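3-oxoacyl-[acyl-carrier protein] synthase (Thermus thermophilus, PDB 1UB7) probably catalyses the first condensation of bacterial fatty acid synthesis, joining acetyl-CoA and malonyl-ACP to give 3-oxobutanoyl-ACP. Local coordinates at residues D88-V93 / A101-L106; K131-G136 / G159-V164; E138-I143 / V153-G158; P245-L250 / T279-L284. All coordinates share one frame; numbering follows the deposited sequence.

Interactions 1 and 2 reach the same mixed sheet of a thiolase-like fold and touch where Val93 CG1 meets Leu133 CD2 at 3.9 Å. Interaction 3 is nested inside the loop closed by interaction 2 and continues its strand pair toward the predicted active site, where the Phe155 and Asn276 side chains come within about 4 Å. Interaction 4 contains the predicted catalytic His246. The 3-10 residues 279-280 of interaction 4 meet both neighbours: Ala280 CB lies 3.4 Å from Gly136 O of interaction 2, and Thr279 OG1 lies 3.2 Å from Glu138 CG of interaction 3. Interaction 1 is the outlying contact, centred about 22 Å from the centre of interaction 4, at the dimer interface.

Interaction 1 of 4, residues D88-V93 / A101-L106; sequences DTAALV and AFAYDL
Within the beta-alpha-beta unit of strand 72-78, helix 89-96 and strand 102-107, the carboxylate of Asp105 clasps the first turn of the helix at Thr89 and Ala90. Asp105 OD2 accepts from Thr89 N at 2.8 Å and Asp105 OD1 from Ala90 N at 2.9 Å, both donors arriving on the syn side, 19° out of the carboxylate plane. Asp105 CG lies anti to its own carbonyl carbon (chi1 -68°), and from there the carboxylate bends back to the helix start, whose dipole would probably stabilise its charge. An alanine here would probably leave both backbone N-H groups without these acceptors and free the helix start to shift. Strand 102-107 is at one edge of its sheet within the chain, yet at Asp105 it pairs antiparallel with a strand of the second subunit, continuing the sheet across the dimer. Asp88, the N-cap, takes Ala91 N on its OD2 at 2.9 Å, from above the carboxylate plane. Its OD2 stands 4.1 Å from Asp105 OD1, a like-charge approach that may raise the proton affinity of either group. One residue into the helix from Thr89, Ala90 CB packs on Ala103 CB at 3.5 Å.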
loop_
_atom_site.group_PDB
_atom_site.type_symbol
_atom_site.label_atom_id
_atom_site.label_comp_id
_atom_site.label_asym_id
_atom_site.label_seq_id
_atom_site.Cartn_x
_atom_site.Cartn_y
_atom_site.Cartn_z
ATOM N N ASP A 88 -7.429 6.378 2.371
ATOM C CA ASP A 88 -7.273 4.971 2.066
ATOM C C ASP A 88 -8.394 4.176 2.733
ATOM O O ASP A 88 -8.997 4.598 3.712
ATOM C CB ASP A 88 -5.907 4.442 2.530
ATOM C CG ASP A 88 -5.617 4.743 4.002
ATOM O OD1 ASP A 88 -5.278 5.896 4.302
ATOM O OD2 ASP A 88 -5.727 3.832 4.850
ATOM N N THR A 89 -8.653 3.003 2.200
ATOM C CA THR A 89 -9.699 2.155 2.717
ATOM C C THR A 89 -9.364 1.651 4.119
ATOM O O THR A 89 -10.270 1.395 4.903
ATOM C CB THR A 89 -9.923 0.975 1.747
ATOM O OG1 THR A 89 -10.071 1.501 0.429
ATOM C CG2 THR A 89 -11.163 0.191 2.109
ATOM N N ALA A 90 -8.078 1.506 4.447
ATOM C CA ALA A 90 -7.717 1.032 5.798
ATOM C C ALA A 90 -8.143 2.055 6.831
ATOM O O ALA A 90 -8.601 1.696 7.911
ATOM C CB ALA A 90 -6.226 0.767 5.925
ATOM N N ALA A 91 -8.016 3.332 6.497
ATOM C CA ALA A 91 -8.430 4.365 7.435
ATOM C C ALA A 91 -9.952 4.276 7.670
ATOM O O ALA A 91 -10.424 4.472 8.787
ATOM C CB ALA A 91 -8.039 5.732 6.904
ATOM N N LEU A 92 -10.715 3.953 6.627
ATOM C CA LEU A 92 -12.166 3.832 6.766
ATOM C C LEU A 92 -12.503 2.646 7.676
ATOM O O LEU A 92 -13.438 2.711 8.481
ATOM C CB LEU A 92 -12.830 3.645 5.390
ATOM C CG LEU A 92 -12.514 4.702 4.318
ATOM C CD1 LEU A 92 -13.200 4.351 2.994
ATOM C CD2 LEU A 92 -12.972 6.060 4.802
ATOM N N VAL A 93 -11.740 1.563 7.556
ATOM C CA VAL A 93 -11.970 0.371 8.378
ATOM C C VAL A 93 -11.618 0.685 9.830
ATOM O O VAL A 93 -12.327 0.284 10.749
ATOM C CB VAL A 93 -11.103 -0.827 7.899
ATOM C CG1 VAL A 93 -11.153 -1.961 8.915
ATOM C CG2 VAL A 93 -11.595 -1.315 6.549
ATOM N N ALA A 101 -5.431 2.960 15.815
ATOM C CA ALA A 101 -4.465 2.255 14.966
ATOM C C ALA A 101 -3.996 2.987 13.737
ATOM O O ALA A 101 -4.709 3.851 13.216
ATOM C CB ALA A 101 -5.068 0.929 14.539
ATOM N N PHE A 102 -2.795 2.652 13.258
ATOM C CA PHE A 102 -2.352 3.292 12.034
ATOM C C PHE A 102 -2.952 2.455 10.897
ATOM O O PHE A 102 -3.294 1.285 11.100
ATOM C CB PHE A 102 -0.826 3.423 11.936
ATOM C CG PHE A 102 -0.054 2.151 12.161
ATOM C CD1 PHE A 102 0.309 1.755 13.452
ATOM C CD2 PHE A 102 0.475 1.450 11.081
ATOM C CE1 PHE A 102 1.207 0.693 13.658
ATOM C CE2 PHE A 102 1.379 0.381 11.280
ATOM C CZ PHE A 102 1.743 0.012 12.567
ATOM N N ALA A 103 -3.102 3.050 9.717
ATOM C CA ALA A 103 -3.749 2.346 8.615
ATOM C C ALA A 103 -3.278 2.724 7.220
ATOM O O ALA A 103 -2.984 3.882 6.948
ATOM C CB ALA A 103 -5.268 2.580 8.701
ATOM N N TYR A 104 -3.233 1.738 6.328
ATOM C CA TYR A 104 -2.860 2.016 4.963
ATOM C C TYR A 104 -3.307 0.929 3.996
ATOM O O TYR A 104 -3.546 -0.203 4.397
ATOM C CB TYR A 104 -1.355 2.214 4.885
ATOM C CG TYR A 104 -0.526 0.955 5.030
ATOM C CD1 TYR A 104 -0.321 0.101 3.948
ATOM C CD2 TYR A 104 0.130 0.668 6.225
ATOM C CE1 TYR A 104 0.527 -1.002 4.055
ATOM C CE2 TYR A 104 0.977 -0.434 6.342
ATOM C CZ TYR A 104 1.171 -1.258 5.261
ATOM O OH TYR A 104 2.019 -2.335 5.382
ATOM N N ASP A 105 -3.438 1.284 2.723
ATOM C CA ASP A 105 -3.807 0.298 1.702
ATOM C C ASP A 105 -2.528 -0.200 1.052
ATOM O O ASP A 105 -1.595 0.565 0.845
ATOM C CB ASP A 105 -4.695 0.902 0.601
ATOM C CG ASP A 105 -6.058 1.277 1.104
ATOM O OD1 ASP A 105 -6.400 0.820 2.214
ATOM O OD2 ASP A 105 -6.786 2.015 0.401
ATOM N N LEU A 106 -2.495 -1.484 0.731
ATOM C CA LEU A 106 -1.345 -2.085 0.090
ATOM C C LEU A 106 -1.760 -2.553 -1.326
ATOM O O LEU A 106 -2.667 -3.379 -1.478
ATOM C CB LEU A 106 -0.854 -3.260 0.947
ATOM C CG LEU A 106 0.395 -4.048 0.507
ATOM C CD1 LEU A 106 1.083 -4.694 1.724
ATOM C CD2 LEU A 106 0.000 -5.115 -0.538
HETATM O O HOH W 1 -4.319 5.918 6.593
#

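Interaction 2 of 4, residues K131-G136 / G159-V164; sequences KVLAVG and GGAAVV
Leu133 fills a shallow hollow on the neighbouring strand: its CD1 sits between Ala161 CB at 4.2 Å and Val163 CG2 at 4.1 Å, above the Ala162 carbonyl. CG is anti to the backbone N (chi1 176°), and with chi2 at 64° the CD1 branch turns toward strand 158-165. One step along the same face, Val135 CG2 rests on the methyl of Ala161 at 3.8 Å, while its other branch, CG1, approaches Gly160 O to 3.3 Å. Lys131 CB flanks Val163 CG1 at the far end, and its extended chain leads off to Glu70 O. Helix 50-64 packs over this face through Val58, Leu61 and Ala54. The reverse face carries Val132, Ala134, Ala162 and Val164, of which Val132, Ala162 and Val164 pack on helix 112-125, but it flattens to bare backbone at Gly136 and Gly160. Into that smooth end comes Pro283 CB, over Gly160 CA. The frame beneath is a regular antiparallel ladder of the thiolase-like core sheet, with Val132-Val164, Ala134-Ala162 and Gly136-Gly160 as hydrogen-bonded pairs. Gly160 N donates to Gly136 O at 2.7 Å, and Ala134 O takes Trp113 NE1 as well as Ala162 N. Six backbone bonds thus pair N-H and C=O groups between the two strands in a buried setting, while the apolar side chains of each face pack on a helix.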
loop_
_atom_site.group_PDB
_atom_site.type_symbol
_atom_site.label_atom_id
_atom_site.label_comp_id
_atom_site.label_asym_id
_atom_site.label_seq_id
_atom_site.Cartn_x
_atom_site.Cartn_y
_atom_site.Cartn_z
ATOM N N LYS A 131 -0.990 -6.401 17.373
ATOM C CA LYS A 131 -1.792 -7.210 16.476
ATOM C C LYS A 131 -2.089 -6.350 15.266
ATOM O O LYS A 131 -2.114 -5.123 15.359
ATOM C CB LYS A 131 -3.105 -7.623 17.135
ATOM C CG LYS A 131 -2.976 -8.604 18.289
ATOM C CD LYS A 131 -4.325 -8.722 18.989
ATOM C CE LYS A 131 -4.365 -9.813 20.055
ATOM N NZ LYS A 131 -5.700 -9.786 20.733
ATOM N N VAL A 132 -2.316 -6.999 14.133
ATOM C CA VAL A 132 -2.598 -6.288 12.904
ATOM C C VAL A 132 -3.805 -6.879 12.215
ATOM O O VAL A 132 -3.910 -8.093 12.107
ATOM C CB VAL A 132 -1.406 -6.382 11.906
ATOM C CG1 VAL A 132 -1.743 -5.637 10.618
ATOM C CG2 VAL A 132 -0.171 -5.791 12.519
ATOM N N LEU A 133 -4.713 -6.024 11.757
ATOM C CA LEU A 133 -5.886 -6.493 11.034
ATOM C C LEU A 133 -5.510 -6.437 9.562
ATOM O O LEU A 133 -5.365 -5.357 9.009
ATOM C CB LEU A 133 -7.111 -5.596 11.291
ATOM C CG LEU A 133 -8.401 -5.939 10.509
ATOM C CD1 LEU A 133 -8.927 -7.325 10.902
ATOM C CD2 LEU A 133 -9.465 -4.896 10.789
ATOM N N ALA A 134 -5.339 -7.600 8.942
ATOM C CA ALA A 134 -4.969 -7.681 7.533
ATOM C C ALA A 134 -6.195 -8.045 6.681
ATOM O O ALA A 134 -6.728 -9.151 6.771
ATOM C CB ALA A 134 -3.854 -8.720 7.357
ATOM N N VAL A 135 -6.639 -7.114 5.847
ATOM C CA VAL A 135 -7.825 -7.348 5.033
ATOM C C VAL A 135 -7.524 -7.501 3.542
ATOM O O VAL A 135 -6.706 -6.772 2.991
ATOM C CB VAL A 135 -8.827 -6.182 5.200
ATOM C CG1 VAL A 135 -10.012 -6.361 4.264
ATOM C CG2 VAL A 135 -9.272 -6.076 6.646
ATOM N N GLY A 136 -8.179 -8.473 2.910
ATOM C CA GLY A 136 -8.041 -8.687 1.478
ATOM C C GLY A 136 -9.429 -8.382 0.943
ATOM O O GLY A 136 -10.359 -9.131 1.221
ATOM N N GLY A 159 -14.431 -10.118 0.244
ATOM C CA GLY A 159 -13.682 -9.535 1.336
ATOM C C GLY A 159 -13.302 -10.595 2.349
ATOM O O GLY A 159 -14.084 -11.490 2.662
ATOM N N GLY A 160 -12.081 -10.504 2.852
ATOM C CA GLY A 160 -11.622 -11.451 3.841
ATOM C C GLY A 160 -10.761 -10.689 4.828
ATOM O O GLY A 160 -10.271 -9.601 4.520
ATOM N N ALA A 161 -10.554 -11.255 6.009
ATOM C CA ALA A 161 -9.755 -10.582 7.016
ATOM C C ALA A 161 -9.201 -11.532 8.051
ATOM O O ALA A 161 -9.777 -12.574 8.361
ATOM C CB ALA A 161 -10.588 -9.528 7.712
ATOM N N ALA A 162 -8.075 -11.150 8.613
ATOM C CA ALA A 162 -7.483 -11.960 9.645
ATOM C C ALA A 162 -6.755 -11.042 10.604
ATOM O O ALA A 162 -6.337 -9.943 10.239
ATOM C CB ALA A 162 -6.515 -12.956 9.030
ATOM N N VAL A 163 -6.613 -11.479 11.838
ATOM C CA VAL A 163 -5.880 -10.671 12.788
ATOM C C VAL A 163 -4.571 -11.399 12.972
ATOM O O VAL A 163 -4.567 -12.598 13.247
ATOM C CB VAL A 163 -6.601 -10.579 14.138
ATOM C CG1 VAL A 163 -5.663 -10.000 15.191
ATOM C CG2 VAL A 163 -7.831 -9.711 13.997
ATOM N N VAL A 164 -3.459 -10.699 12.782
ATOM C CA VAL A 164 -2.164 -11.335 12.973
ATOM C C VAL A 164 -1.601 -10.891 14.327
ATOM O O VAL A 164 -1.630 -9.701 14.666
ATOM C CB VAL A 164 -1.186 -10.967 11.825
ATOM C CG1 VAL A 164 0.181 -11.534 12.103
ATOM C CG2 VAL A 164 -1.717 -11.513 10.504
#

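Interaction 3 of 4, residues E138-I143 / V153-G158; sequences EALSKI and VLFGDG
Glu138 and Gly158 form an antiparallel hydrogen-bonded pair where strands 131-138 and 158-165 meet the intervening loop. Glu138 N donates to Gly158 O at 3.0 Å, and Gly158 N returns a bond to Glu138 O at 3.1 Å. The Glu138 carboxylate turns away, to Thr81, Asn80 and Ser278. Beyond this pair the chain leaves the sheet: Ala139 lies opposite Asp157, and its N is held by Thr81 OG1. Leu140 then opens a short 3-10 segment and pushes CD1 against Phe155 CB at 3.7 Å, approaching the ring obliquely, while Leu154 CB lies over the centre of one ring face. These contacts probably help to place the phenyl group beside Asn276, a predicted active-site residue whose backbone also bonds to Leu154 and Gly156.

At Ser141 the contact becomes polar. Ser141 N donates to Asp157 OD1 at 3.0 Å along a nearly straight bond (171°), and Ser141 OG donates to Asp157 OD2 at 2.6 Å; each oxygen uses its syn lone pair. The hydroxyl takes the crowded position between backbone N and carbonyl carbon (chi1 68°), which sets OG beside the N-H, and the two grip the same carboxylate. A leucine in place of Asp157 would probably leave Ser141 N and OG without their acceptor and the 3-10 turn free to move away from residues 153-158. Asp157 OD2 also receives Ala44 N from the loop after strand 40-43, and three donors on one buried carboxylate would be expected to favour its ionised form.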
loop_
_atom_site.group_PDB
_atom_site.type_symbol
_atom_site.label_atom_id
_atom_site.label_comp_id
_atom_site.label_asym_id
_atom_site.label_seq_id
_atom_site.Cartn_x
_atom_site.Cartn_y
_atom_site.Cartn_z
ATOM N N GLU A 138 -11.730 -6.812 -2.585
ATOM C CA GLU A 138 -11.822 -6.376 -3.988
ATOM C C GLU A 138 -13.228 -6.252 -4.550
ATOM O O GLU A 138 -14.044 -7.145 -4.384
ATOM C CB GLU A 138 -11.071 -7.355 -4.890
ATOM C CG GLU A 138 -9.574 -7.334 -4.730
ATOM C CD GLU A 138 -8.918 -6.267 -5.574
ATOM O OE1 GLU A 138 -9.440 -5.133 -5.628
ATOM O OE2 GLU A 138 -7.869 -6.563 -6.177
ATOM N N ALA A 139 -13.496 -5.147 -5.236
ATOM C CA ALA A 139 -14.789 -4.937 -5.885
ATOM C C ALA A 139 -14.456 -4.814 -7.373
ATOM O O ALA A 139 -14.575 -3.746 -7.962
ATOM C CB ALA A 139 -15.442 -3.655 -5.384
ATOM N N LEU A 140 -14.021 -5.913 -7.972
ATOM C CA LEU A 140 -13.640 -5.899 -9.376
ATOM C C LEU A 140 -14.784 -5.548 -10.304
ATOM O O LEU A 140 -14.567 -4.981 -11.371
ATOM C CB LEU A 140 -13.031 -7.242 -9.756
ATOM C CG LEU A 140 -11.701 -7.414 -9.016
ATOM C CD1 LEU A 140 -11.269 -8.880 -8.992
ATOM C CD2 LEU A 140 -10.657 -6.504 -9.674
ATOM N N SER A 141 -16.003 -5.859 -9.886
ATOM C CA SER A 141 -17.168 -5.565 -10.706
ATOM C C SER A 141 -17.318 -4.075 -10.956
ATOM O O SER A 141 -18.233 -3.652 -11.648
ATOM C CB SER A 141 -18.437 -6.094 -10.037
ATOM O OG SER A 141 -18.737 -5.371 -8.865
ATOM N N LYS A 142 -16.415 -3.276 -10.408
ATOM C CA LYS A 142 -16.513 -1.830 -10.583
ATOM C C LYS A 142 -15.555 -1.284 -11.636
ATOM O O LYS A 142 -15.688 -0.134 -12.049
ATOM C CB LYS A 142 -16.246 -1.116 -9.253
ATOM C CG LYS A 142 -16.978 -1.706 -8.058
ATOM C CD LYS A 142 -18.453 -1.384 -8.044
ATOM C CE LYS A 142 -19.096 -1.912 -6.766
ATOM N NZ LYS A 142 -20.485 -1.411 -6.570
ATOM N N ILE A 143 -14.585 -2.098 -12.050
ATOM C CA ILE A 143 -13.599 -1.688 -13.056
ATOM C C ILE A 143 -13.540 -2.696 -14.198
ATOM O O ILE A 143 -12.711 -2.596 -15.100
ATOM C CB ILE A 143 -12.168 -1.575 -12.453
ATOM C CG1 ILE A 143 -11.779 -2.903 -11.795
ATOM C CG2 ILE A 143 -12.110 -0.444 -11.441
ATOM C CD1 ILE A 143 -10.284 -3.180 -11.778
ATOM N N VAL A 153 -16.293 -12.960 -17.191
ATOM C CA VAL A 153 -16.584 -14.235 -16.550
ATOM C C VAL A 153 -15.567 -14.681 -15.495
ATOM O O VAL A 153 -15.805 -15.654 -14.777
ATOM C CB VAL A 153 -16.697 -15.349 -17.615
ATOM C CG1 VAL A 153 -17.714 -14.950 -18.678
ATOM C CG2 VAL A 153 -15.331 -15.600 -18.249
ATOM N N LEU A 154 -14.451 -13.967 -15.393
ATOM C CA LEU A 154 -13.394 -14.336 -14.459
ATOM C C LEU A 154 -13.452 -13.808 -13.044
ATOM O O LEU A 154 -13.136 -14.518 -12.096
ATOM C CB LEU A 154 -12.032 -13.937 -15.023
ATOM C CG LEU A 154 -11.485 -14.678 -16.240
ATOM C CD1 LEU A 154 -10.142 -14.066 -16.611
ATOM C CD2 LEU A 154 -11.340 -16.171 -15.935
ATOM N N PHE A 155 -13.859 -12.565 -12.885
ATOM C CA PHE A 155 -13.825 -11.982 -11.563
ATOM C C PHE A 155 -15.102 -11.926 -10.742
ATOM O O PHE A 155 -16.194 -11.708 -11.264
ATOM C CB PHE A 155 -13.190 -10.590 -11.680
ATOM C CG PHE A 155 -11.840 -10.593 -12.391
ATOM C CD1 PHE A 155 -10.752 -11.295 -11.862
ATOM C CD2 PHE A 155 -11.663 -9.915 -13.597
ATOM C CE1 PHE A 155 -9.511 -11.323 -12.521
ATOM C CE2 PHE A 155 -10.426 -9.938 -14.261
ATOM C CZ PHE A 155 -9.349 -10.646 -13.717
ATOM N N GLY A 156 -14.930 -12.149 -9.439
ATOM C CA GLY A 156 -16.014 -12.097 -8.474
ATOM C C GLY A 156 -15.592 -11.164 -7.340
ATOM O O GLY A 156 -14.398 -11.018 -7.082
ATOM N N ASP A 157 -16.556 -10.534 -6.670
ATOM C CA ASP A 157 -16.281 -9.604 -5.569
ATOM C C ASP A 157 -16.176 -10.303 -4.219
ATOM O O ASP A 157 -16.803 -11.342 -4.001
ATOM C CB ASP A 157 -17.377 -8.539 -5.475
ATOM C CG ASP A 157 -17.489 -7.692 -6.737
ATOM O OD1 ASP A 157 -16.450 -7.441 -7.396
ATOM O OD2 ASP A 157 -18.624 -7.264 -7.059
ATOM N N GLY A 158 -15.394 -9.727 -3.307
ATOM C CA GLY A 158 -15.258 -10.340 -1.999
ATOM C C GLY A 158 -14.423 -9.590 -0.977
ATOM O O GLY A 158 -13.795 -8.570 -1.273
#

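Interaction 4 of 4, residues P245-L250 / T279-L284; sequences PHQANL and TASIPL
The imidazole of His246 meets Ser281 at its edge: Ser281 CB lies in the ring plane, 3.5 Å from His246 CD2, with Ser281 OG also near that plane. Ala248 CB lies over one face of the ring, 3.6 Å above the plane and offset toward the rim, and the Phe306 ring meets the imidazole with planes about 55° apart. His246 is predicted to be the histidine of the Cys-His-Asn active site of the thiolase-like fold, with Cys110 and Asn276. Its NE2 is hydrogen-bonded to Asn276 OD1. CG stands anti to the backbone N (chi1 174°), carrying the ring away from the strand end toward Asn276.

Ser281, on helix 281-292, acts mainly through its hydroxyl. OG accepts Gln247 N at 2.7 Å, and Gln247 CB closes in to 3.0 Å from the same oxygen, a tight fit. The bond ties the backbone just after the histidine to helix 281-292 and so probably helps to hold the imidazole in place. Gln247 begins the predicted ACP-binding region 247-251, yet its own flat amide folds back into the protein, OE1 taking Asn270 N and Val271 N and NE2 reaching Ala268 O. Ile282 extends the contact, its CG1 under the Pro245 carbonyl, 4.0 Å from Pro245 O. That same Pro245 O, met from above its carbonyl plane, accepts Gln247 NE2 at 2.9 Å.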
loop_
_atom_site.group_PDB
_atom_site.type_symbol
_atom_site.label_atom_id
_atom_site.label_comp_id
_atom_site.label_asym_id
_atom_site.label_seq_id
_atom_site.Cartn_x
_atom_site.Cartn_y
_atom_site.Cartn_z
ATOM N N PRO A 245 -4.330 -22.103 -2.681
ATOM C CA PRO A 245 -3.837 -21.232 -3.745
ATOM C C PRO A 245 -4.799 -20.118 -4.096
ATOM O O PRO A 245 -5.968 -20.153 -3.725
ATOM C CB PRO A 245 -3.687 -22.195 -4.907
ATOM C CG PRO A 245 -4.940 -23.033 -4.745
ATOM C CD PRO A 245 -4.910 -23.339 -3.249
ATOM N N HIS A 246 -4.290 -19.132 -4.822
ATOM C CA HIS A 246 -5.117 -18.041 -5.291
ATOM C C HIS A 246 -6.182 -18.745 -6.141
ATOM O O HIS A 246 -5.863 -19.657 -6.894
ATOM C CB HIS A 246 -4.284 -17.109 -6.173
ATOM C CG HIS A 246 -5.078 -16.021 -6.824
ATOM N ND1 HIS A 246 -4.661 -15.381 -7.973
ATOM C CD2 HIS A 246 -6.256 -15.447 -6.481
ATOM C CE1 HIS A 246 -5.547 -14.462 -8.309
ATOM N NE2 HIS A 246 -6.525 -14.481 -7.420
ATOM N N GLN A 247 -7.438 -18.341 -6.014
ATOM C CA GLN A 247 -8.509 -18.958 -6.794
ATOM C C GLN A 247 -8.759 -18.161 -8.062
ATOM O O GLN A 247 -9.741 -17.432 -8.157
ATOM C CB GLN A 247 -9.805 -19.020 -5.982
ATOM C CG GLN A 247 -9.676 -19.767 -4.670
ATOM C CD GLN A 247 -9.427 -21.245 -4.863
ATOM O OE1 GLN A 247 -10.283 -21.965 -5.376
ATOM N NE2 GLN A 247 -8.252 -21.707 -4.451
ATOM N N ALA A 248 -7.871 -18.303 -9.038
ATOM C CA ALA A 248 -8.017 -17.581 -10.296
ATOM C C ALA A 248 -8.557 -18.471 -11.419
ATOM O O ALA A 248 -9.441 -18.069 -12.180
ATOM C CB ALA A 248 -6.676 -16.990 -10.704
ATOM N N ASN A 249 -8.018 -19.681 -11.508
ATOM C CA ASN A 249 -8.409 -20.622 -12.545
ATOM C C ASN A 249 -8.169 -22.072 -12.114
ATOM O O ASN A 249 -7.086 -22.428 -11.638
ATOM C CB ASN A 249 -7.629 -20.303 -13.826
ATOM C CG ASN A 249 -7.825 -21.341 -14.905
ATOM O OD1 ASN A 249 -7.233 -22.421 -14.865
ATOM N ND2 ASN A 249 -8.669 -21.020 -15.880
ATOM N N LEU A 250 -9.189 -22.904 -12.288
ATOM C CA LEU A 250 -9.106 -24.310 -11.909
ATOM C C LEU A 250 -8.005 -25.061 -12.670
ATOM O O LEU A 250 -7.291 -25.874 -12.085
ATOM C CB LEU A 250 -10.467 -24.984 -12.126
ATOM C CG LEU A 250 -10.660 -26.412 -11.607
ATOM C CD1 LEU A 250 -10.464 -26.477 -10.097
ATOM C CD2 LEU A 250 -12.058 -26.871 -11.975
ATOM N N THR A 279 -7.438 -10.452 -3.981
ATOM C CA THR A 279 -6.899 -10.495 -2.620
ATOM C C THR A 279 -7.780 -11.216 -1.595
ATOM O O THR A 279 -7.268 -11.735 -0.606
ATOM C CB THR A 279 -6.597 -9.068 -2.088
ATOM O OG1 THR A 279 -7.766 -8.244 -2.212
ATOM C CG2 THR A 279 -5.445 -8.445 -2.866
ATOM N N ALA A 280 -9.093 -11.258 -1.823
ATOM C CA ALA A 280 -10.004 -11.931 -0.893
ATOM C C ALA A 280 -10.029 -13.435 -1.091
ATOM O O ALA A 280 -10.544 -14.182 -0.260
ATOM C CB ALA A 280 -11.423 -11.379 -1.053
ATOM N N SER A 281 -9.448 -13.872 -2.195
ATOM C CA SER A 281 -9.441 -15.269 -2.584
ATOM C C SER A 281 -9.019 -16.266 -1.508
ATOM O O SER A 281 -9.773 -17.175 -1.141
ATOM C CB SER A 281 -8.553 -15.412 -3.815
ATOM O OG SER A 281 -8.805 -16.627 -4.472
ATOM N N ILE A 282 -7.803 -16.103 -1.013
ATOM C CA ILE A 282 -7.283 -17.006 -0.009
ATOM C C ILE A 282 -8.021 -16.921 1.328
ATOM O O ILE A 282 -8.310 -17.949 1.949
ATOM C CB ILE A 282 -5.773 -16.773 0.140
ATOM C CG1 ILE A 282 -5.103 -17.174 -1.185
ATOM C CG2 ILE A 282 -5.229 -17.547 1.319
ATOM C CD1 ILE A 282 -3.628 -16.879 -1.282
ATOM N N PRO A 283 -8.329 -15.701 1.804
ATOM C CA PRO A 283 -9.046 -15.725 3.084
ATOM C C PRO A 283 -10.442 -16.368 2.960
ATOM O O PRO A 283 -10.897 -17.029 3.893
ATOM C CB PRO A 283 -9.070 -14.251 3.513
ATOM C CG PRO A 283 -8.772 -13.473 2.223
ATOM C CD PRO A 283 -7.780 -14.359 1.522
ATOM N N LEU A 284 -11.109 -16.187 1.816
ATOM C CA LEU A 284 -12.424 -16.806 1.582
ATOM C C LEU A 284 -12.294 -18.323 1.651
ATOM O O LEU A 284 -13.153 -19.000 2.214
ATOM C CB LEU A 284 -12.978 -16.424 0.202
ATOM C CG LEU A 284 -13.678 -15.069 0.119
ATOM C CD1 LEU A 284 -13.910 -14.693 -1.310
ATOM C CD2 LEU A 284 -15.016 -15.137 0.895
#